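PDB 5ITG: sorbitol dehydrogenase from Gluconobacter oxydans, which probably oxidises D-sorbitol to L-sorbose, passing hydride to a nicotinamide cofactor of the NADP type. Local coordinates for residues Val33-Phe36 and Phe37-His40; Asp286-Asp289 and Trp290-Lys294. One frame throughout, in Å; residues are numbered along the deposited sequence.

In the fold
Contact 1 (Val33-Phe36 with Phe37-His40) is a short helical turn buried in the Rossmann part of the chain, just after strand 26-31. Contact 2 (Asp286-Asp289 with Trp290-Lys294), partly buried, lies at the N-terminal end of the long helix that runs to residue 312. Their centres lie about 22 Å apart without touching, but the same elements run between them: His40 and Trp290 both reach Gln262, while Phe36, His40 and Lys294 all meet Val228. The chemistry differs with place. Contact 1 relies on stacked rings and weak closing bonds at the end of its helix; contact 2 has a carboxylate cap, regular helical bonding, a methyl along a tyrosine ring and a valine packed on a glutamate chain.

Contact 1 of 2, residues Val33-Phe36 and Phe37-His40; sequences VGNF and FRAH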
ATOM      1  N   VAL A  33      11.617  -8.873  -2.128  1.00 23.61           N
ATOM      2  CA  VAL A  33      11.015  -9.689  -1.081  1.00 23.02           C
ATOM      3  C   VAL A  33      10.967  -8.956   0.258  1.00 23.44           C
ATOM      4  O   VAL A  33      11.788  -9.201   1.146  1.00 24.32           O
ATOM      5  CB  VAL A  33      11.778 -11.022  -0.916  1.00 23.33           C
ATOM      6  CG1 VAL A  33      11.146 -11.874   0.180  1.00 22.30           C
ATOM      7  CG2 VAL A  33      11.757 -11.777  -2.224  1.00 24.05           C
ATOM      8  N   GLY A  34       9.998  -8.056   0.386  1.00 21.63           N
ATOM      9  CA  GLY A  34       9.834  -7.294   1.610  1.00 20.65           C
ATOM     10  C   GLY A  34       8.683  -7.832   2.436  1.00 19.55           C
ATOM     11  O   GLY A  34       7.996  -8.776   2.028  1.00 20.09           O
ATOM     12  N   ASN A  35       8.458  -7.221   3.593  1.00 18.59           N
ATOM     13  CA  ASN A  35       7.405  -7.652   4.493  1.00 17.93           C
ATOM     14  C   ASN A  35       6.008  -7.663   3.889  1.00 17.85           C
ATOM     15  O   ASN A  35       5.253  -8.604   4.104  1.00 16.56           O
ATOM     16  CB  ASN A  35       7.385  -6.783   5.746  1.00 18.51           C
ATOM     17  CG  ASN A  35       8.689  -6.819   6.498  1.00 20.29           C
ATOM     18  OD1 ASN A  35       9.340  -7.858   6.578  1.00 21.31           O
ATOM     19  ND2 ASN A  35       9.075  -5.681   7.069  1.00 23.15           N
ATOM     20  N   PHE A  36       5.659  -6.618   3.147  1.00 16.11           N
ATOM     21  CA  PHE A  36       4.328  -6.555   2.562  1.00 15.79           C
ATOM     22  C   PHE A  36       4.060  -7.751   1.652  1.00 15.59           C
ATOM     23  O   PHE A  36       3.003  -8.387   1.741  1.00 16.21           O
ATOM     24  CB  PHE A  36       4.142  -5.258   1.776  1.00 17.45           C
ATOM     25  CG  PHE A  36       2.755  -5.092   1.230  1.00 19.59           C
ATOM     26  CD1 PHE A  36       1.672  -4.972   2.094  1.00 18.71           C
ATOM     27  CD2 PHE A  36       2.522  -5.101  -0.139  1.00 17.77           C
ATOM     28  CE1 PHE A  36       0.372  -4.866   1.597  1.00 20.70           C
ATOM     29  CE2 PHE A  36       1.227  -4.996  -0.646  1.00 19.09           C
ATOM     30  CZ  PHE A  36       0.152  -4.880   0.224  1.00 20.47           C
ATOM     31  N   PHE A  37       5.015  -8.044   0.775  1.00 13.90           N
ATOM     32  CA  PHE A  37       4.901  -9.171  -0.149  1.00 15.51           C
ATOM     33  C   PHE A  37       4.670 -10.461   0.627  1.00 15.16           C
ATOM     34  O   PHE A  37       3.777 -11.246   0.312  1.00 16.95           O
ATOM     35  CB  PHE A  37       6.188  -9.323  -0.980  1.00 14.13           C
ATOM     36  CG  PHE A  37       6.418 -10.729  -1.480  1.00 17.32           C
ATOM     37  CD1 PHE A  37       5.644 -11.250  -2.511  1.00 16.32           C
ATOM     38  CD2 PHE A  37       7.355 -11.557  -0.864  1.00 16.95           C
ATOM     39  CE1 PHE A  37       5.796 -12.581  -2.920  1.00 18.87           C
ATOM     40  CE2 PHE A  37       7.513 -12.894  -1.266  1.00 18.53           C
ATOM     41  CZ  PHE A  37       6.732 -13.404  -2.294  1.00 18.19           C
ATOM     42  N   ARG A  38       5.487 -10.672   1.650  1.00 16.76           N
ATOM     43  CA  ARG A  38       5.406 -11.880   2.454  1.00 16.91           C
ATOM     44  C   ARG A  38       4.099 -12.050   3.236  1.00 17.39           C
ATOM     45  O   ARG A  38       3.706 -13.178   3.539  1.00 18.94           O
ATOM     46  CB  ARG A  38       6.602 -11.925   3.395  1.00 17.23           C
ATOM     47  CG  ARG A  38       7.931 -11.984   2.661  1.00 20.14           C
ATOM     48  CD  ARG A  38       9.064 -11.654   3.615  1.00 28.24           C
ATOM     49  NE  ARG A  38       9.081 -12.602   4.713  1.00 27.44           N
ATOM     50  CZ  ARG A  38       9.566 -12.354   5.924  1.00 28.66           C
ATOM     51  NH1 ARG A  38      10.087 -11.171   6.218  1.00 26.78           N
ATOM     52  NH2 ARG A  38       9.519 -13.303   6.845  1.00 27.27           N
ATOM     53  N   ALA A  39       3.428 -10.941   3.547  1.00 15.59           N
ATOM     54  CA  ALA A  39       2.175 -10.984   4.304  1.00 15.22           C
ATOM     55  C   ALA A  39       0.935 -10.767   3.443  1.00 15.77           C
ATOM     56  O   ALA A  39      -0.193 -10.924   3.915  1.00 16.15           O
ATOM     57  CB  ALA A  39       2.212  -9.938   5.422  1.00 13.89           C
ATOM     58  N   HIS A  40       1.134 -10.414   2.180  1.00 15.89           N
ATOM     59  CA  HIS A  40       0.003 -10.154   1.298  1.00 17.24           C
ATOM     60  C   HIS A  40       0.014 -11.098   0.097  1.00 17.23           C
ATOM     61  O   HIS A  40      -0.661 -12.126   0.119  1.00 16.24           O
ATOM     62  CB  HIS A  40       0.033  -8.678   0.862  1.00 16.95           C
ATOM     63  CG  HIS A  40      -1.154  -8.250   0.056  1.00 16.45           C
ATOM     64  ND1 HIS A  40      -1.184  -8.327  -1.319  1.00 17.09           N
ATOM     65  CD2 HIS A  40      -2.353  -7.743   0.431  1.00 17.11           C
ATOM     66  CE1 HIS A  40      -2.350  -7.883  -1.757  1.00 16.51           C
ATOM     67  NE2 HIS A  40      -3.078  -7.523  -0.715  1.00 16.10           N
TER
HETATM   68  O   HOH W   1       7.293  -6.350  -0.107  1.00 18.89           O
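Phe37 sets its ring obliquely against Val33, CD2 meeting CG1 at 3.9 Å, where the chain leaves strand 26-31 of the Rossmann fold and turns through Gly34, the N-cap residue, into the short helix 35-39. In many Rossmann proteins this glycine turn faces the dinucleotide; here, in the substrate-free enzyme, a water accepts from Phe37 N at 3.0 Å and, weakly, from Gly34 N. The Phe37 ring also stacks on His30. Next, Arg38 N closes the first helical turn on Gly34 O with a nearly straight bond (165°), and its CG and CD run past the same oxygen. The guanidinium goes on to Leu253 O through NH2 and lies against Tyr82. Ala39 N is shared weakly between Asn35 O and Phe36 O, consistent with a helix about to end. His40 leaves it: its N reaches Phe36 O at 2.8 Å in a bent, weak bond, while NE2 is held by Gln262 O. With CG anti to the backbone N (chi1 -176°), Phe36 runs alongside His40 in an offset stack, centroids 4.8 Å apart and planes 17° from parallel. Replacing Phe36 by an alanine would probably strip the imidazole of its stacked partner, leaving Gln262, Trp263 and Tyr44 to fix its rotation. Between these two rings the closest approach is Phe36 CZ over His40 CG, 3.6 Å.

Contact 2 of 2, residues Asp286-Asp289 and Trp290-Lys294; sequences DVTD and WEYVK
Thr288 lays its CG2 methyl alongside the ring of Tyr292, one helical turn further on, with CE2 3.7 Å away and CD2 scarcely farther. The two side chains point the same way. In Thr288 the methyl is anti to the backbone N, which puts OG1 on the other branch (chi1 -52°), turned back towards Asp286. That hydroxyl donates to Asp286 OD1 at 2.6 Å, on the syn side of the carboxylate, while Thr288 N reaches the same oxygen at 2.8 Å from the anti side, both some way out of its plane. Two bonds thus grip OD1 and cap the turn that leads into the long helix, and the negative charge there is likely to suit the helix's positive N-terminal end. A water ties the turn together as well, donating to Asp286 O and accepting from Trp290 N at 2.9 Å.

Beyond the cap the helix settles into i to i+4 bonding. Glu291 N meets Val287 O at 3.1 Å and Tyr292 N meets Thr288 O, both nearly end-on to the carbonyl; Val293 N comes to Asp289 O at a slight tilt from the carbonyl plane. Val287 also packs on Glu291, CG1 and CG2 each 4.0 Å from CG, with CG1 also close to the carboxylate carbon CD, and OE2 of that glutamate is held by His193 N. His193 bonds Thr288 OG1 too, through NE2.

This opening stretch of the long helix is wedged between elements of both parts of the fold. Val287 and Glu291 rest on Met227 of strand 226-228, and Lys294 NZ bonds Val228 O there. Trp290 leaves the helix on another side, onto Val264 of strand 263-266, Tyr353 of helix 350-361, and Pro345 and Met348 in the loop before that helix.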
ATOM      1  N   ASP A 286     -12.091  -3.354 -13.931  1.00 20.02           N
ATOM      2  CA  ASP A 286     -11.437  -2.052 -13.761  1.00 18.74           C
ATOM      3  C   ASP A 286     -11.276  -1.780 -12.263  1.00 18.02           C
ATOM      4  O   ASP A 286     -12.252  -1.795 -11.515  1.00 15.95           O
ATOM      5  CB  ASP A 286     -12.301  -0.955 -14.396  1.00 21.43           C
ATOM      6  CG  ASP A 286     -11.593   0.393 -14.469  1.00 25.95           C
ATOM      7  OD1 ASP A 286     -10.799   0.717 -13.560  1.00 21.89           O
ATOM      8  OD2 ASP A 286     -11.847   1.139 -15.443  1.00 29.34           O
ATOM      9  N   VAL A 287     -10.044  -1.513 -11.836  1.00 15.44           N
ATOM     10  CA  VAL A 287      -9.745  -1.264 -10.429  1.00 15.81           C
ATOM     11  C   VAL A 287     -10.164   0.119  -9.916  1.00 15.68           C
ATOM     12  O   VAL A 287     -10.256   0.337  -8.705  1.00 14.66           O
ATOM     13  CB  VAL A 287      -8.212  -1.417 -10.172  1.00 17.11           C
ATOM     14  CG1 VAL A 287      -7.474  -0.178 -10.680  1.00 16.11           C
ATOM     15  CG2 VAL A 287      -7.936  -1.637  -8.702  1.00 19.48           C
ATOM     16  N   THR A 288     -10.428   1.043 -10.832  1.00 13.31           N
ATOM     17  CA  THR A 288     -10.743   2.416 -10.463  1.00 16.90           C
ATOM     18  C   THR A 288     -11.764   2.646  -9.351  1.00 15.14           C
ATOM     19  O   THR A 288     -11.483   3.371  -8.398  1.00 15.29           O
ATOM     20  CB  THR A 288     -11.138   3.222 -11.714  1.00 17.41           C
ATOM     21  OG1 THR A 288     -10.122   3.056 -12.712  1.00 20.36           O
ATOM     22  CG2 THR A 288     -11.254   4.707 -11.377  1.00 19.59           C
ATOM     23  N   ASP A 289     -12.937   2.032  -9.449  1.00 16.02           N
ATOM     24  CA  ASP A 289     -13.943   2.226  -8.410  1.00 13.95           C
ATOM     25  C   ASP A 289     -13.439   1.800  -7.028  1.00 13.35           C
ATOM     26  O   ASP A 289     -13.638   2.523  -6.049  1.00 13.82           O
ATOM     27  CB  ASP A 289     -15.236   1.491  -8.766  1.00 12.59           C
ATOM     28  CG  ASP A 289     -15.931   2.099  -9.973  1.00 17.73           C
ATOM     29  OD1 ASP A 289     -15.571   3.230 -10.368  1.00 15.44           O
ATOM     30  OD2 ASP A 289     -16.846   1.455 -10.524  1.00 17.13           O
ATOM     31  N   TRP A 290     -12.766   0.658  -6.938  1.00 14.15           N
ATOM     32  CA  TRP A 290     -12.250   0.213  -5.641  1.00 14.13           C
ATOM     33  C   TRP A 290     -11.162   1.138  -5.082  1.00 14.35           C
ATOM     34  O   TRP A 290     -11.086   1.352  -3.870  1.00 13.58           O
ATOM     35  CB  TRP A 290     -11.736  -1.229  -5.731  1.00 15.74           C
ATOM     36  CG  TRP A 290     -12.731  -2.224  -5.225  1.00 14.79           C
ATOM     37  CD1 TRP A 290     -13.374  -3.190  -5.946  1.00 17.34           C
ATOM     38  CD2 TRP A 290     -13.189  -2.360  -3.873  1.00 18.17           C
ATOM     39  NE1 TRP A 290     -14.202  -3.921  -5.125  1.00 15.41           N
ATOM     40  CE2 TRP A 290     -14.108  -3.432  -3.848  1.00 19.12           C
ATOM     41  CE3 TRP A 290     -12.909  -1.680  -2.679  1.00 18.11           C
ATOM     42  CZ2 TRP A 290     -14.750  -3.842  -2.674  1.00 19.38           C
ATOM     43  CZ3 TRP A 290     -13.553  -2.089  -1.507  1.00 20.02           C
ATOM     44  CH2 TRP A 290     -14.459  -3.159  -1.517  1.00 17.68           C
ATOM     45  N   GLU A 291     -10.330   1.693  -5.956  1.00 13.14           N
ATOM     46  CA  GLU A 291      -9.281   2.618  -5.509  1.00 14.34           C
ATOM     47  C   GLU A 291      -9.910   3.831  -4.830  1.00 13.87           C
ATOM     48  O   GLU A 291      -9.398   4.322  -3.814  1.00 11.57           O
ATOM     49  CB  GLU A 291      -8.425   3.120  -6.686  1.00 14.94           C
ATOM     50  CG  GLU A 291      -7.556   2.067  -7.360  1.00 19.02           C
ATOM     51  CD  GLU A 291      -6.465   2.682  -8.237  1.00 23.91           C
ATOM     52  OE1 GLU A 291      -6.754   3.667  -8.952  1.00 24.87           O
ATOM     53  OE2 GLU A 291      -5.323   2.175  -8.218  1.00 23.02           O
ATOM     54  N   TYR A 292     -11.017   4.321  -5.392  1.00 12.62           N
ATOM     55  CA  TYR A 292     -11.676   5.478  -4.820  1.00 13.21           C
ATOM     56  C   TYR A 292     -12.420   5.185  -3.531  1.00 13.39           C
ATOM     57  O   TYR A 292     -12.586   6.077  -2.711  1.00 12.54           O
ATOM     58  CB  TYR A 292     -12.578   6.161  -5.859  1.00 15.50           C
ATOM     59  CG  TYR A 292     -11.739   7.015  -6.792  1.00 18.01           C
ATOM     60  CD1 TYR A 292     -10.905   8.008  -6.275  1.00 19.81           C
ATOM     61  CD2 TYR A 292     -11.701   6.772  -8.165  1.00 19.61           C
ATOM     62  CE1 TYR A 292     -10.040   8.734  -7.096  1.00 21.49           C
ATOM     63  CE2 TYR A 292     -10.834   7.497  -9.003  1.00 23.56           C
ATOM     64  CZ  TYR A 292     -10.003   8.473  -8.452  1.00 22.99           C
ATOM     65  OH  TYR A 292      -9.115   9.164  -9.247  1.00 22.61           O
ATOM     66  N   VAL A 293     -12.865   3.946  -3.340  1.00 11.95           N
ATOM     67  CA  VAL A 293     -13.520   3.596  -2.081  1.00 12.00           C
ATOM     68  C   VAL A 293     -12.444   3.717  -0.991  1.00 13.90           C
ATOM     69  O   VAL A 293     -12.665   4.311   0.067  1.00 15.22           O
ATOM     70  CB  VAL A 293     -14.034   2.142  -2.074  1.00 12.97           C
ATOM     71  CG1 VAL A 293     -14.457   1.751  -0.644  1.00 12.33           C
ATOM     72  CG2 VAL A 293     -15.220   2.004  -3.026  1.00 12.61           C
ATOM     73  N   LYS A 294     -11.270   3.158  -1.264  1.00 14.57           N
ATOM     74  CA  LYS A 294     -10.169   3.205  -0.305  1.00 13.85           C
ATOM     75  C   LYS A 294      -9.733   4.644  -0.048  1.00 14.77           C
ATOM     76  O   LYS A 294      -9.549   5.063   1.103  1.00 11.98           O
ATOM     77  CB  LYS A 294      -8.993   2.390  -0.827  1.00 17.29           C
ATOM     78  CG  LYS A 294      -7.879   2.199   0.187  1.00 21.32           C
ATOM     79  CD  LYS A 294      -6.741   1.414  -0.430  1.00 26.32           C
ATOM     80  CE  LYS A 294      -5.497   1.493   0.417  1.00 30.55           C
ATOM     81  NZ  LYS A 294      -4.310   0.995  -0.337  1.00 34.52           N
TER
HETATM   82  O   HOH W   2     -12.955  -1.439  -8.945  1.00 17.80           O